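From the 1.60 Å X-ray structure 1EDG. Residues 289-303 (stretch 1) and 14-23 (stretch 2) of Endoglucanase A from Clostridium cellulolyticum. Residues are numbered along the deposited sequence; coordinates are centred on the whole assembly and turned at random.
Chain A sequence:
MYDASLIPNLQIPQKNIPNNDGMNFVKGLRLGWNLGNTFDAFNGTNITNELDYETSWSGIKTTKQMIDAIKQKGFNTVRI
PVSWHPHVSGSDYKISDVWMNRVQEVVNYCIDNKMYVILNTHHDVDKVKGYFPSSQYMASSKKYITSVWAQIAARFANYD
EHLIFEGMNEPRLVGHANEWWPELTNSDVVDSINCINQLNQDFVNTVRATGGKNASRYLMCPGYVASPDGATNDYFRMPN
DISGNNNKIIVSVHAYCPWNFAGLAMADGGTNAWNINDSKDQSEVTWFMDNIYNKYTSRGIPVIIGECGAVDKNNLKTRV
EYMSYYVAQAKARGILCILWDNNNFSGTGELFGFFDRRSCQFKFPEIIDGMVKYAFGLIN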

# COMPACT_ATOMS: atom_id res chain seq x y z
N MET A 289 13.11 -9.35 -1.14
CA MET A 289 13.58 -8.24 -1.97
C MET A 289 14.41 -8.76 -3.14
O MET A 289 14.33 -8.23 -4.24
CB MET A 289 14.39 -7.24 -1.14
CG MET A 289 13.55 -6.56 -0.09
SD MET A 289 14.38 -5.16 0.63
CE MET A 289 13.15 -4.64 1.90
N ASP A 290 15.20 -9.81 -2.89
CA ASP A 290 16.01 -10.41 -3.95
C ASP A 290 15.10 -11.06 -4.99
O ASP A 290 15.34 -10.96 -6.19
CB ASP A 290 17.00 -11.42 -3.38
CG ASP A 290 18.21 -10.76 -2.73
OD1 ASP A 290 18.56 -9.63 -3.12
OD2 ASP A 290 18.80 -11.38 -1.83
N ASN A 291 14.03 -11.70 -4.52
CA ASN A 291 13.07 -12.33 -5.43
C ASN A 291 12.45 -11.26 -6.32
O ASN A 291 12.33 -11.44 -7.54
CB ASN A 291 11.95 -13.03 -4.64
CG ASN A 291 12.42 -14.30 -3.97
OD1 ASN A 291 13.53 -14.77 -4.23
ND2 ASN A 291 11.58 -14.86 -3.11
N ILE A 292 12.08 -10.14 -5.71
CA ILE A 292 11.49 -9.02 -6.43
C ILE A 292 12.47 -8.42 -7.43
O ILE A 292 12.10 -8.12 -8.58
CB ILE A 292 10.98 -7.94 -5.45
CG1 ILE A 292 9.78 -8.48 -4.66
CG2 ILE A 292 10.59 -6.67 -6.21
CD1 ILE A 292 9.34 -7.58 -3.53
N TYR A 293 13.73 -8.26 -7.01
CA TYR A 293 14.75 -7.71 -7.89
C TYR A 293 14.96 -8.58 -9.12
O TYR A 293 14.93 -8.11 -10.25
CB TYR A 293 16.08 -7.57 -7.14
CG TYR A 293 17.21 -7.07 -8.01
CD1 TYR A 293 17.23 -5.76 -8.46
CD2 TYR A 293 18.26 -7.92 -8.39
CE1 TYR A 293 18.25 -5.28 -9.28
CE2 TYR A 293 19.29 -7.45 -9.20
CZ TYR A 293 19.28 -6.14 -9.65
OH TYR A 293 20.28 -5.66 -10.47
N ASN A 294 15.17 -9.87 -8.88
CA ASN A 294 15.40 -10.82 -9.96
C ASN A 294 14.25 -10.96 -10.94
O ASN A 294 14.45 -11.01 -12.15
CB ASN A 294 15.77 -12.19 -9.39
CG ASN A 294 17.08 -12.17 -8.63
OD1 ASN A 294 17.99 -11.41 -8.97
ND2 ASN A 294 17.19 -13.01 -7.61
N LYS A 295 13.03 -10.98 -10.41
CA LYS A 295 11.86 -11.14 -11.24
C LYS A 295 11.36 -9.87 -11.91
O LYS A 295 10.87 -9.91 -13.05
CB LYS A 295 10.73 -11.77 -10.40
CG LYS A 295 9.46 -12.10 -11.16
CD LYS A 295 9.72 -13.10 -12.27
CE LYS A 295 8.44 -13.47 -13.02
NZ LYS A 295 7.49 -14.23 -12.15
N TYR A 296 11.51 -8.73 -11.25
CA TYR A 296 10.98 -7.49 -11.80
C TYR A 296 11.89 -6.28 -11.97
O TYR A 296 12.13 -5.85 -13.10
CB TYR A 296 9.74 -7.05 -11.01
CG TYR A 296 8.57 -8.00 -11.08
CD1 TYR A 296 7.90 -8.21 -12.29
CD2 TYR A 296 8.14 -8.70 -9.95
CE1 TYR A 296 6.83 -9.09 -12.37
CE2 TYR A 296 7.06 -9.60 -10.03
CZ TYR A 296 6.41 -9.78 -11.25
OH TYR A 296 5.36 -10.65 -11.37
N THR A 297 12.35 -5.70 -10.87
CA THR A 297 13.14 -4.47 -10.96
C THR A 297 14.44 -4.54 -11.77
O THR A 297 14.77 -3.58 -12.47
CB THR A 297 13.34 -3.79 -9.59
OG1 THR A 297 14.05 -4.66 -8.70
CG2 THR A 297 11.98 -3.46 -8.97
N SER A 298 15.14 -5.67 -11.73
CA SER A 298 16.38 -5.81 -12.50
C SER A 298 16.06 -5.73 -14.00
O SER A 298 16.91 -5.36 -14.81
CB SER A 298 17.08 -7.14 -12.20
OG SER A 298 16.29 -8.24 -12.62
N ARG A 299 14.81 -6.06 -14.34
CA ARG A 299 14.33 -6.05 -15.71
C ARG A 299 13.58 -4.77 -16.04
O ARG A 299 12.96 -4.67 -17.11
CB ARG A 299 13.42 -7.25 -15.96
CG ARG A 299 14.07 -8.60 -15.74
CD ARG A 299 13.02 -9.71 -15.80
NE ARG A 299 12.21 -9.63 -17.01
CZ ARG A 299 10.88 -9.64 -17.03
NH1 ARG A 299 10.20 -9.73 -15.89
NH2 ARG A 299 10.23 -9.54 -18.17
N GLY A 300 13.57 -3.80 -15.12
CA GLY A 300 12.89 -2.55 -15.40
C GLY A 300 11.38 -2.46 -15.23
O GLY A 300 10.75 -1.55 -15.78
N ILE A 301 10.79 -3.41 -14.50
CA ILE A 301 9.35 -3.40 -14.23
C ILE A 301 9.22 -2.86 -12.81
O ILE A 301 9.79 -3.43 -11.87
CB ILE A 301 8.75 -4.82 -14.34
CG1 ILE A 301 8.87 -5.32 -15.78
CG2 ILE A 301 7.27 -4.80 -13.94
CD1 ILE A 301 8.68 -6.79 -15.92
N PRO A 302 8.49 -1.74 -12.64
CA PRO A 302 8.33 -1.15 -11.31
C PRO A 302 7.55 -1.96 -10.28
O PRO A 302 6.55 -2.62 -10.61
CB PRO A 302 7.66 0.19 -11.62
CG PRO A 302 6.88 -0.09 -12.85
CD PRO A 302 7.79 -0.95 -13.67
N VAL A 303 8.01 -1.88 -9.03
CA VAL A 303 7.39 -2.56 -7.89
C VAL A 303 7.35 -1.57 -6.71
O VAL A 303 8.30 -0.82 -6.48
CB VAL A 303 8.19 -3.81 -7.45
CG1 VAL A 303 7.50 -4.49 -6.26
CG2 VAL A 303 8.33 -4.80 -8.60
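Stretch 2 14-23: QKNIPNNDGM

Residues 14-18 form an extended loop, and the chain enters a helix at Asp21; the segment lies along the C-terminal part of the helix that contains Met289 to Thr297 and along the turn and loop that follow it. The two segments run in the same general direction: the CA atoms of Ile17, Pro18 and Met23 lie nearest those of Ser298 (5.3 Å), Gly300 (5.3 Å) and Pro302 (5.6 Å), respectively. Together they bury 505 Å² of surface, although touching residues are at least 274 positions apart in sequence.

Gln14 makes no contact with the helix; its NE2 donates to Lys15 O (3.0 Å), holding its side chain along its own segment. Contact begins at Lys15, whose aliphatic chain crosses one face of the Tyr293 ring. Its CD lies 3.9 Å from the centroid of that ring, only 12° off the normal, an arrangement typical of a CH-pi interaction. Lys15 NZ is 5.9 Å from the same centroid, so any cation-pi attraction is weak at most.

Asn16 provides the polar anchor. Tyr293, with chi1 in the t well, reaches out so that its OH donates to Asn16 O (2.8 Å). One water accepts from Asn16 N (2.9 Å) and gives a weak bond to Tyr293 OH (3.4 Å); a second donates to Ser298 O (2.7 Å) and accepts weakly from Asn16 ND2 (2.7 Å). Ile17 then adds an apolar contact at the ring edge, its CD1 4.2 Å from Tyr293 CE1.

The extended conformation persists through Pro18 (phi/psi -59/140), which packs against the type I turn from Thr297 to Gly300. Pro18 CD is 3.5 Å from both Thr297 O and Ser298 O, while Pro18 CG is 3.6 Å from Gly300 N. Gly300 has a positive phi of 82°, and a CB there would fall 2.7 Å from Asn20 ND2, so the absence of a side chain keeps this approach open.

Asn19 projects beyond reach of the other segment, but Asn20 turns back toward it. Its ND2 donates to Gly300 O (3.1 Å, 166°), while its OD1 accepts from Met23 N (2.8 Å) and caps the helix beginning at Asp21. One side chain thus ties the start of this helix to the loop. Asp21 stays clear of the interface, whereas Gly22 O approaches Pro302 CB at 4.1 Å. Met23 closes the contact with all three chi angles in the m well: its SD lies 3.6 Å from Gly300 C and 3.7 Å from Pro302 N, and its CE reaches Thr297 CB at 3.8 Å.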

# COMPACT_ATOMS: atom_id res chain seq x y z
N GLN A 14 24.52 -0.14 -4.59
CA GLN A 14 23.37 0.01 -5.48
C GLN A 14 23.44 -1.06 -6.58
O GLN A 14 24.50 -1.29 -7.16
CB GLN A 14 23.39 1.41 -6.11
CG GLN A 14 22.40 1.63 -7.27
CD GLN A 14 20.95 1.76 -6.82
OE1 GLN A 14 20.62 2.58 -5.97
NE2 GLN A 14 20.08 0.95 -7.41
N LYS A 15 22.32 -1.73 -6.84
CA LYS A 15 22.29 -2.76 -7.88
C LYS A 15 21.90 -2.11 -9.20
O LYS A 15 21.37 -1.01 -9.23
CB LYS A 15 21.30 -3.87 -7.51
CG LYS A 15 21.72 -4.65 -6.28
CD LYS A 15 20.85 -5.87 -6.07
CE LYS A 15 21.27 -6.64 -4.82
NZ LYS A 15 22.66 -7.21 -4.90
N ASN A 16 22.20 -2.79 -10.31
CA ASN A 16 21.87 -2.25 -11.62
C ASN A 16 20.36 -2.25 -11.89
O ASN A 16 19.69 -3.27 -11.73
CB ASN A 16 22.58 -3.03 -12.72
CG ASN A 16 22.22 -2.53 -14.11
OD1 ASN A 16 22.39 -1.35 -14.43
ND2 ASN A 16 21.69 -3.42 -14.95
N ILE A 17 19.84 -1.08 -12.25
CA ILE A 17 18.43 -0.91 -12.58
C ILE A 17 18.36 -0.13 -13.89
O ILE A 17 19.05 0.87 -14.06
CB ILE A 17 17.67 -0.13 -11.44
CG1 ILE A 17 17.30 -1.08 -10.30
CG2 ILE A 17 16.40 0.52 -11.97
CD1 ILE A 17 18.26 -1.06 -9.17
N PRO A 18 17.53 -0.60 -14.85
CA PRO A 18 17.38 0.07 -16.15
C PRO A 18 16.91 1.51 -16.03
O PRO A 18 16.05 1.83 -15.21
CB PRO A 18 16.32 -0.79 -16.85
CG PRO A 18 16.54 -2.14 -16.26
CD PRO A 18 16.74 -1.84 -14.80
N ASN A 19 17.48 2.38 -16.85
CA ASN A 19 17.12 3.80 -16.85
C ASN A 19 15.93 3.99 -17.79
O ASN A 19 16.10 4.39 -18.94
CB ASN A 19 18.32 4.64 -17.29
CG ASN A 19 18.02 6.13 -17.34
OD1 ASN A 19 17.29 6.66 -16.49
ND2 ASN A 19 18.60 6.82 -18.31
N ASN A 20 14.73 3.64 -17.34
CA ASN A 20 13.54 3.81 -18.17
C ASN A 20 12.49 4.65 -17.44
O ASN A 20 12.66 4.98 -16.27
CB ASN A 20 12.97 2.46 -18.64
CG ASN A 20 12.40 1.60 -17.51
OD1 ASN A 20 11.95 2.12 -16.48
ND2 ASN A 20 12.38 0.29 -17.72
N ASP A 21 11.42 5.01 -18.15
CA ASP A 21 10.36 5.83 -17.58
C ASP A 21 9.74 5.26 -16.31
O ASP A 21 9.55 5.98 -15.34
CB ASP A 21 9.26 6.08 -18.60
CG ASP A 21 9.65 7.09 -19.67
OD1 ASP A 21 10.63 7.86 -19.46
OD2 ASP A 21 8.98 7.11 -20.71
N GLY A 22 9.44 3.96 -16.33
CA GLY A 22 8.83 3.31 -15.19
C GLY A 22 9.65 3.37 -13.91
O GLY A 22 9.15 3.78 -12.86
N MET A 23 10.92 2.98 -13.99
CA MET A 23 11.79 2.99 -12.81
C MET A 23 12.07 4.42 -12.34
O MET A 23 12.19 4.66 -11.14
CB MET A 23 13.11 2.25 -13.10
CG MET A 23 12.92 0.80 -13.58
SD MET A 23 11.83 -0.18 -12.50
CE MET A 23 12.81 -0.30 -11.02
O HOH W 1 23.60 -5.31 -10.04
O HOH W 2 19.58 -5.11 -14.72